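PDB 7JRM: F5/8 type C domain protein from Clostridium perfringens, which probably binds mucin-type glycans through its carbohydrate-binding module of family CBM51, as part of the multidomain O-glycopeptidase ZmpB. Local coordinates for residues Gly11-Ala15 with Lys188-Val192; Arg113-Glu117 with Ile183-Lys187; Ile431-Ser437 with Tyr458-Val462. All coordinates share one frame. Residues are numbered along the deposited sequence.

Contact 1: residues Gly11-Ala15 with Lys188-Val192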
loop_
_atom_site.group_PDB
_atom_site.type_symbol
_atom_site.label_atom_id
_atom_site.label_comp_id
_atom_site.label_asym_id
_atom_site.label_seq_id
_atom_site.Cartn_x
_atom_site.Cartn_y
_atom_site.Cartn_z
ATOM N N GLY A 11 2.244 10.662 35.820
ATOM C CA GLY A 11 1.796 10.358 34.475
ATOM C C GLY A 11 0.427 10.942 34.196
ATOM O O GLY A 11 -0.500 10.773 34.994
ATOM N N GLU A 12 0.287 11.631 33.067
ATOM C CA GLU A 12 -0.955 12.289 32.694
ATOM C C GLU A 12 -1.607 11.570 31.519
ATOM O O GLU A 12 -0.979 10.767 30.824
ATOM C CB GLU A 12 -0.707 13.760 32.341
ATOM C CG GLU A 12 -0.106 14.570 33.477
ATOM C CD GLU A 12 -0.027 16.052 33.165
ATOM O OE1 GLU A 12 -0.053 16.416 31.970
ATOM O OE2 GLU A 12 0.061 16.852 34.120
ATOM N N ASN A 13 -2.885 11.872 31.306
ATOM C CA ASN A 13 -3.631 11.257 30.218
ATOM C C ASN A 13 -3.124 11.757 28.870
ATOM O O ASN A 13 -2.849 12.946 28.691
ATOM C CB ASN A 13 -5.123 11.554 30.364
ATOM C CG ASN A 13 -5.754 10.813 31.528
ATOM O OD1 ASN A 13 -5.267 9.765 31.950
ATOM N ND2 ASN A 13 -6.849 11.355 32.049
ATOM N N LEU A 14 -3.006 10.836 27.916
ATOM C CA LEU A 14 -2.494 11.136 26.589
ATOM C C LEU A 14 -3.539 10.807 25.531
ATOM O O LEU A 14 -4.515 10.096 25.787
ATOM C CB LEU A 14 -1.207 10.353 26.298
ATOM C CG LEU A 14 0.100 10.894 26.880
ATOM C CD1 LEU A 14 1.217 9.887 26.671
ATOM C CD2 LEU A 14 0.457 12.231 26.252
ATOM N N ALA A 15 -3.313 11.332 24.328
ATOM C CA ALA A 15 -4.163 11.061 23.177
ATOM C C ALA A 15 -3.299 11.002 21.928
ATOM O O ALA A 15 -2.448 11.872 21.718
ATOM C CB ALA A 15 -5.251 12.129 23.019
ATOM N N LYS A 188 0.170 23.539 29.433
ATOM C CA LYS A 188 -0.196 22.224 29.935
ATOM C C LYS A 188 -1.263 21.603 29.043
ATOM O O LYS A 188 -2.083 22.305 28.445
ATOM C CB LYS A 188 -0.707 22.307 31.377
ATOM C CG LYS A 188 0.377 22.571 32.411
ATOM C CD LYS A 188 -0.221 22.769 33.796
ATOM C CE LYS A 188 0.827 23.237 34.794
ATOM N NZ LYS A 188 1.937 22.253 34.940
ATOM N N ARG A 189 -1.244 20.276 28.959
ATOM C CA ARG A 189 -2.183 19.529 28.137
ATOM C C ARG A 189 -3.239 18.871 29.014
ATOM O O ARG A 189 -2.933 18.365 30.097
ATOM C CB ARG A 189 -1.459 18.466 27.307
ATOM C CG ARG A 189 -2.323 17.811 26.241
ATOM C CD ARG A 189 -1.499 16.891 25.354
ATOM N NE ARG A 189 -2.280 16.352 24.245
ATOM C CZ ARG A 189 -1.941 15.274 23.544
ATOM N NH1 ARG A 189 -0.828 14.614 23.835
ATOM N NH2 ARG A 189 -2.714 14.857 22.550
ATOM N N LEU A 190 -4.483 18.884 28.540
ATOM C CA LEU A 190 -5.600 18.252 29.231
ATOM C C LEU A 190 -6.316 17.332 28.256
ATOM O O LEU A 190 -6.821 17.789 27.226
ATOM C CB LEU A 190 -6.569 19.294 29.797
ATOM C CG LEU A 190 -6.011 20.268 30.838
ATOM C CD1 LEU A 190 -7.074 21.276 31.253
ATOM C CD2 LEU A 190 -5.476 19.520 32.051
ATOM N N VAL A 191 -6.357 16.042 28.578
ATOM C CA VAL A 191 -7.028 15.032 27.764
ATOM C C VAL A 191 -8.092 14.389 28.640
ATOM O O VAL A 191 -7.767 13.671 29.595
ATOM C CB VAL A 191 -6.048 13.985 27.219
ATOM C CG1 VAL A 191 -6.774 13.001 26.316
ATOM C CG2 VAL A 191 -4.911 14.663 26.469
ATOM N N VAL A 192 -9.360 14.638 28.320
ATOM C CA VAL A 192 -10.480 14.275 29.181
ATOM C C VAL A 192 -11.386 13.296 28.446
ATOM O O VAL A 192 -11.737 13.518 27.281
ATOM C CB VAL A 192 -11.275 15.515 29.627
ATOM C CG1 VAL A 192 -12.341 15.126 30.643
ATOM C CG2 VAL A 192 -10.339 16.565 30.203
HETATM O O HOH W 1 0.678 18.731 29.817
HETATM O O HOH W 2 0.954 19.651 34.227
HETATM O O HOH W 3 -4.559 14.868 30.681
HETATM O O HOH W 4 -8.678 13.743 32.738
HETATM O O HOH W 5 0.751 12.836 22.053
#
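This contact is an interface between two beta domains: residues 11-15 run into strand 14-16 at the edge of the Ig-like sheet, and 188-192 form a strand of the NPCBM (CBM51) module. The strands do not merge into one sheet. Although the CA atoms of Asn-13 and Val-191 are 5.6 Å apart, Leu-14 makes its backbone bonds with Thr-76 and Ala-78, and Leu-190 with Thr-148, so side chains and water do the joining. Arg-189 is extended (t at chi1, chi2 and chi3), and its NH2 donates to Ala-15 O at 3.1 Å (N-H...O angle 151°). The same NH2 makes a salt bridge with Asp-147 in the adjacent strand, while Arg-189 NH1 lies 3.6 Å from Leu-14 CD2. Val-191, in rotamer t, brings CG1 to 3.7 Å from Ala-15 CB, the apolar part of the interface. Asn-13 (m) has its OD1 engaged by Thr-76 N; its ND2 gives a weak bond to Val-191 O at 3.5 Å, and water 4 donates to Val-191 O and accepts, weakly, from Asn-13 ND2. Glu-12, m at chi1 and t at chi2 in the conformer given, reaches toward the Lys-188 end of strand 188-193, and water 1 links its OE1 to Arg-189 N. Farther out, water 2 donates to Glu-12 OE2 at 2.9 Å and accepts from Lys-188 NZ at 2.9 Å.

Contact 2: residues Arg113-Glu117 with Ile183-Lys187; sequences RLLNE and IDTPK
Lys-187 lays its side chain across Leu-114 and Asn-116: its CB is 3.9 Å from Leu-114 CD1, and its NZ donates to Asn-116 OD1 at 2.6 Å. Chi angles of 65°, 180°, -165° and -50° carry the ammonium there, and it also makes a cation-pi contact with Trp-149. Asn-116 (chi1 -73°, chi2 -39°) faces the lysine with OD1, while its ND2 is bonded to Glu-122 and Ser-120, consistent with this amide orientation. Residues 113-115 are extended, ending strand 112-115; Asn-116 follows at phi/psi -91/173°, and Glu-117 bends to -66/-33°. Opposite, Ile-183 (-62/-45°) and Asp-184 (-91/13°) have the angles of the central pair of a type I turn, after which Thr-185 (-83/119°), Pro-186 (-61/154°) and Lys-187 (-60/144°) open out. The closest CA pair is Leu-115 with Pro-186, 4.9 Å apart. Leu-115 O accepts from Lys-187 N at 2.7 Å, with an N-H...O angle of 160°, and also faces Pro-186 CA at 3.4 Å in a CA-H...O contact. Leu-115, chi1 t and chi2 p, sends CD2 to 3.5 Å from Asp-184 O. Pro-186, C-gamma exo, has CB 3.4 Å from Glu-117 OE1 and 3.6 Å from Asn-116 O. Within the NPCBM beta-sandwich, this ties the end of strand 112-115, hairpin partner of 121-124, to the loop joining strands 173-182 and 188-193, the Ile-183 side chain about 10 Å from the bound calcium. Two directed bonds thus accompany the register, while Leu-115 and Pro-186 pack largely against oxygens.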
loop_
_atom_site.group_PDB
_atom_site.type_symbol
_atom_site.label_atom_id
_atom_site.label_comp_id
_atom_site.label_asym_id
_atom_site.label_seq_id
_atom_site.Cartn_x
_atom_site.Cartn_y
_atom_site.Cartn_z
ATOM N N ARG A 113 -1.296 32.517 21.671
ATOM C CA ARG A 113 0.123 32.283 21.895
ATOM C C ARG A 113 0.346 31.824 23.327
ATOM O O ARG A 113 -0.098 32.483 24.270
ATOM C CB ARG A 113 0.941 33.550 21.610
ATOM C CG ARG A 113 0.975 33.939 20.140
ATOM C CD ARG A 113 1.599 35.311 19.934
ATOM N NE ARG A 113 0.903 36.357 20.677
ATOM C CZ ARG A 113 1.512 37.273 21.425
ATOM N NH1 ARG A 113 2.833 37.273 21.530
ATOM N NH2 ARG A 113 0.800 38.187 22.066
ATOM N N LEU A 114 1.036 30.696 23.481
ATOM C CA LEU A 114 1.366 30.138 24.782
ATOM C C LEU A 114 2.870 29.914 24.866
ATOM O O LEU A 114 3.601 30.066 23.883
ATOM C CB LEU A 114 0.612 28.826 25.038
ATOM C CG LEU A 114 -0.913 28.928 25.111
ATOM C CD1 LEU A 114 -1.526 27.575 25.435
ATOM C CD2 LEU A 114 -1.330 29.971 26.135
ATOM N N LEU A 115 3.329 29.544 26.057
ATOM C CA LEU A 115 4.745 29.329 26.320
ATOM C C LEU A 115 5.069 27.841 26.292
ATOM O O LEU A 115 4.329 27.022 26.844
ATOM C CB LEU A 115 5.143 29.926 27.672
ATOM C CG LEU A 115 6.629 29.889 28.033
ATOM C CD1 LEU A 115 7.407 30.906 27.213
ATOM C CD2 LEU A 115 6.825 30.132 29.521
ATOM N N ASN A 116 6.178 27.499 25.643
ATOM C CA ASN A 116 6.636 26.121 25.563
ATOM C C ASN A 116 7.589 25.807 26.713
ATOM O O ASN A 116 7.985 26.679 27.489
ATOM C CB ASN A 116 7.317 25.859 24.219
ATOM C CG ASN A 116 6.330 25.777 23.071
ATOM O OD1 ASN A 116 5.239 25.227 23.215
ATOM N ND2 ASN A 116 6.711 26.325 21.923
ATOM N N GLU A 117 7.962 24.528 26.815
ATOM C CA GLU A 117 8.866 24.105 27.879
ATOM C C GLU A 117 10.255 24.712 27.718
ATOM O O GLU A 117 10.925 24.992 28.718
ATOM C CB GLU A 117 8.956 22.580 27.917
ATOM C CG GLU A 117 9.339 22.017 29.277
ATOM C CD GLU A 117 8.279 22.269 30.331
ATOM O OE1 GLU A 117 7.079 22.126 30.017
ATOM O OE2 GLU A 117 8.647 22.610 31.475
ATOM N N ILE A 183 2.555 33.478 34.273
ATOM C CA ILE A 183 3.053 33.936 32.978
ATOM C C ILE A 183 4.137 32.999 32.457
ATOM O O ILE A 183 4.133 32.609 31.283
ATOM C CB ILE A 183 3.560 35.386 33.082
ATOM C CG1 ILE A 183 2.384 36.347 33.246
ATOM C CG2 ILE A 183 4.388 35.757 31.861
ATOM C CD1 ILE A 183 2.794 37.753 33.601
ATOM N N ASP A 184 5.074 32.616 33.321
ATOM C CA ASP A 184 6.196 31.781 32.918
ATOM C C ASP A 184 5.919 30.288 33.070
ATOM O O ASP A 184 6.855 29.487 32.987
ATOM C CB ASP A 184 7.450 32.166 33.709
ATOM C CG ASP A 184 7.268 32.021 35.208
ATOM O OD1 ASP A 184 6.110 31.959 35.669
ATOM O OD2 ASP A 184 8.289 31.973 35.925
ATOM N N THR A 185 4.667 29.898 33.282
ATOM C CA THR A 185 4.326 28.482 33.351
ATOM C C THR A 185 4.151 27.927 31.943
ATOM O O THR A 185 3.284 28.408 31.204
ATOM C CB THR A 185 3.049 28.269 34.157
ATOM O OG1 THR A 185 3.173 28.905 35.436
ATOM C CG2 THR A 185 2.787 26.781 34.358
ATOM N N PRO A 186 4.945 26.938 31.529
ATOM C CA PRO A 186 4.770 26.365 30.189
ATOM C C PRO A 186 3.386 25.757 30.021
ATOM O O PRO A 186 2.745 25.341 30.988
ATOM C CB PRO A 186 5.866 25.295 30.112
ATOM C CG PRO A 186 6.880 25.712 31.127
ATOM C CD PRO A 186 6.104 26.362 32.233
ATOM N N LYS A 187 2.931 25.711 28.770
ATOM C CA LYS A 187 1.581 25.254 28.474
ATOM C C LYS A 187 1.374 23.819 28.945
ATOM O O LYS A 187 2.283 22.986 28.882
ATOM C CB LYS A 187 1.302 25.365 26.973
ATOM C CG LYS A 187 2.160 24.459 26.102
ATOM C CD LYS A 187 1.818 24.623 24.629
ATOM C CE LYS A 187 2.379 23.479 23.796
ATOM N NZ LYS A 187 3.824 23.240 24.073
#

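Contact 3: residues Ile431-Ser437 with Tyr458-Val462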
loop_
_atom_site.group_PDB
_atom_site.type_symbol
_atom_site.label_atom_id
_atom_site.label_comp_id
_atom_site.label_asym_id
_atom_site.label_seq_id
_atom_site.Cartn_x
_atom_site.Cartn_y
_atom_site.Cartn_z
ATOM N N ILE A 431 -2.208 -17.167 -56.283
ATOM C CA ILE A 431 -1.348 -17.138 -57.461
ATOM C C ILE A 431 -2.133 -17.671 -58.650
ATOM O O ILE A 431 -2.710 -18.764 -58.583
ATOM C CB ILE A 431 -0.065 -17.958 -57.243
ATOM C CG1 ILE A 431 0.773 -17.347 -56.119
ATOM C CG2 ILE A 431 0.741 -18.043 -58.532
ATOM C CD1 ILE A 431 1.697 -18.336 -55.447
ATOM N N ASN A 432 -2.158 -16.900 -59.735
ATOM C CA ASN A 432 -2.761 -17.373 -60.971
ATOM C C ASN A 432 -1.852 -18.410 -61.618
ATOM O O ASN A 432 -0.647 -18.185 -61.775
ATOM C CB ASN A 432 -3.004 -16.204 -61.927
ATOM C CG ASN A 432 -3.317 -16.659 -63.342
ATOM O OD1 ASN A 432 -3.949 -17.695 -63.551
ATOM N ND2 ASN A 432 -2.873 -15.883 -64.325
ATOM N N THR A 433 -2.429 -19.550 -61.994
ATOM C CA THR A 433 -1.667 -20.640 -62.586
ATOM C C THR A 433 -2.139 -21.025 -63.980
ATOM O O THR A 433 -1.594 -21.969 -64.562
ATOM C CB THR A 433 -1.713 -21.877 -61.677
ATOM O OG1 THR A 433 -0.776 -22.850 -62.149
ATOM C CG2 THR A 433 -3.101 -22.490 -61.678
ATOM N N LYS A 434 -3.133 -20.325 -64.535
ATOM C CA LYS A 434 -3.616 -20.656 -65.871
ATOM C C LYS A 434 -2.580 -20.338 -66.942
ATOM O O LYS A 434 -2.484 -21.058 -67.943
ATOM C CB LYS A 434 -4.918 -19.912 -66.161
ATOM C CG LYS A 434 -6.090 -20.343 -65.296
ATOM C CD LYS A 434 -7.230 -19.339 -65.373
ATOM C CE LYS A 434 -6.756 -17.931 -65.045
ATOM N NZ LYS A 434 -6.343 -17.801 -63.619
ATOM N N ASP A 435 -1.803 -19.275 -66.754
ATOM C CA ASP A 435 -0.824 -18.830 -67.736
ATOM C C ASP A 435 0.566 -19.401 -67.491
ATOM O O ASP A 435 1.517 -18.996 -68.169
ATOM C CB ASP A 435 -0.756 -17.300 -67.753
ATOM C CG ASP A 435 -0.497 -16.711 -66.376
ATOM O OD1 ASP A 435 -0.424 -15.469 -66.263
ATOM O OD2 ASP A 435 -0.371 -17.488 -65.406
ATOM N N LEU A 436 0.708 -20.327 -66.548
ATOM C CA LEU A 436 2.015 -20.845 -66.172
ATOM C C LEU A 436 2.362 -22.079 -66.991
ATOM O O LEU A 436 1.508 -22.931 -67.247
ATOM C CB LEU A 436 2.047 -21.186 -64.681
ATOM C CG LEU A 436 2.569 -20.071 -63.778
ATOM C CD1 LEU A 436 2.289 -20.375 -62.311
ATOM C CD2 LEU A 436 4.050 -19.849 -64.024
ATOM N N SER A 437 3.625 -22.166 -67.401
ATOM C CA SER A 437 4.103 -23.345 -68.104
ATOM C C SER A 437 4.150 -24.541 -67.159
ATOM O O SER A 437 4.271 -24.395 -65.940
ATOM C CB SER A 437 5.489 -23.090 -68.697
ATOM O OG SER A 437 5.504 -21.907 -69.476
ATOM N N TYR A 458 6.689 -22.969 -49.964
ATOM C CA TYR A 458 5.648 -23.806 -50.540
ATOM C C TYR A 458 6.114 -24.328 -51.894
ATOM O O TYR A 458 7.126 -23.886 -52.443
ATOM C CB TYR A 458 4.336 -23.032 -50.718
ATOM C CG TYR A 458 3.556 -22.765 -49.453
ATOM C CD1 TYR A 458 2.696 -23.720 -48.928
ATOM C CD2 TYR A 458 3.658 -21.546 -48.797
ATOM C CE1 TYR A 458 1.967 -23.473 -47.780
ATOM C CE2 TYR A 458 2.939 -21.291 -47.649
ATOM C CZ TYR A 458 2.096 -22.257 -47.144
ATOM O OH TYR A 458 1.375 -22.005 -45.999
ATOM N N LEU A 459 5.355 -25.276 -52.439
ATOM C CA LEU A 459 5.555 -25.704 -53.815
ATOM C C LEU A 459 4.210 -26.090 -54.409
ATOM O O LEU A 459 3.288 -26.487 -53.691
ATOM C CB LEU A 459 6.568 -26.861 -53.921
ATOM C CG LEU A 459 6.340 -28.294 -53.410
ATOM C CD1 LEU A 459 5.319 -29.096 -54.225
ATOM C CD2 LEU A 459 7.671 -29.032 -53.370
ATOM N N PHE A 460 4.106 -25.958 -55.730
ATOM C CA PHE A 460 2.917 -26.390 -56.449
ATOM C C PHE A 460 3.323 -26.814 -57.852
ATOM O O PHE A 460 4.110 -26.130 -58.511
ATOM C CB PHE A 460 1.845 -25.290 -56.496
ATOM C CG PHE A 460 2.258 -24.054 -57.248
ATOM C CD1 PHE A 460 1.917 -23.890 -58.581
ATOM C CD2 PHE A 460 2.970 -23.047 -56.616
ATOM C CE1 PHE A 460 2.287 -22.752 -59.273
ATOM C CE2 PHE A 460 3.343 -21.906 -57.303
ATOM C CZ PHE A 460 2.999 -21.758 -58.632
ATOM N N ASN A 461 2.797 -27.952 -58.290
ATOM C CA ASN A 461 3.100 -28.488 -59.606
ATOM C C ASN A 461 2.057 -28.031 -60.617
ATOM O O ASN A 461 0.898 -27.782 -60.276
ATOM C CB ASN A 461 3.156 -30.016 -59.569
ATOM C CG ASN A 461 3.849 -30.601 -60.781
ATOM O OD1 ASN A 461 4.836 -30.053 -61.271
ATOM N ND2 ASN A 461 3.335 -31.721 -61.273
ATOM N N VAL A 462 2.482 -27.926 -61.872
ATOM C CA VAL A 462 1.607 -27.439 -62.929
ATOM C C VAL A 462 1.671 -28.377 -64.129
ATOM O O VAL A 462 2.744 -28.828 -64.527
ATOM C CB VAL A 462 1.981 -26.000 -63.328
ATOM C CG1 VAL A 462 1.487 -25.676 -64.733
ATOM C CG2 VAL A 462 1.438 -25.013 -62.312
ATOM O OXT VAL A 462 0.651 -28.711 -64.732
#
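A threonine hydroxyl buried against the last residue of the chain, without a polar partner, sets this contact apart: Thr-433 OG1 lies just 3.1 Å from Val-462 CG2. The other valine methyl, CG1, is 3.3 Å from Ser-437 O and 3.7 Å from Leu-436 O, so the C-terminal side chain is set against the backbone of the turn. Phe-460, with chi1 at 64° (p), provides the apolar centre. Leu-436 CD1 meets its ring edge, 3.9 Å from CE1, and Ile-431 CD1 lies 4.3 Å from CE2. Leu-436 reaches the ring with chi1 at -94°, between rotamer wells. Outside the pair, Tyr-441 meets the Phe-460 ring with planes about 15° apart. The turn after strand 428-432 is organised within its own segment: Asn-432 OD1 accepts from Lys-434 N at 2.9 Å, an Asx turn, and from Lys-434 NZ at a very short 2.4 Å, while Lys-434 NZ also bonds to Gly-390 O. Ile-431, Thr-433 and Leu-436 all direct their CA-to-CB bonds toward 458-462. Strand 428-432 pairs with 391-395, whereas 452-461 belongs to the large mixed sheet; side chains facing one another between separate sheets, with a turn at the rim, are consistent with a beta-sandwich, with the C-terminal Val-462 at its rim.

In the fold
All three contacts are partly buried, but they join different levels of structure. Contact 1 bridges two domains, and its chemistry is wet: five waters bridge the segments beside two direct hydrogen bonds, one of them weak. Contact 2 lies within the NPCBM module and is joined by direct bonds, one of them between backbones. Their centres are 16 Å apart, the segments adjoin at Lys-187 and Lys-188, and both reach Trp-149, through Arg-189 in contact 1 and Lys-187 in contact 2. Contact 3, its centre 98 Å from that of contact 1 and 103 Å from that of contact 2, shares none of these elements; its segments meet through apolar and van der Waals contacts, without a mutual hydrogen bond.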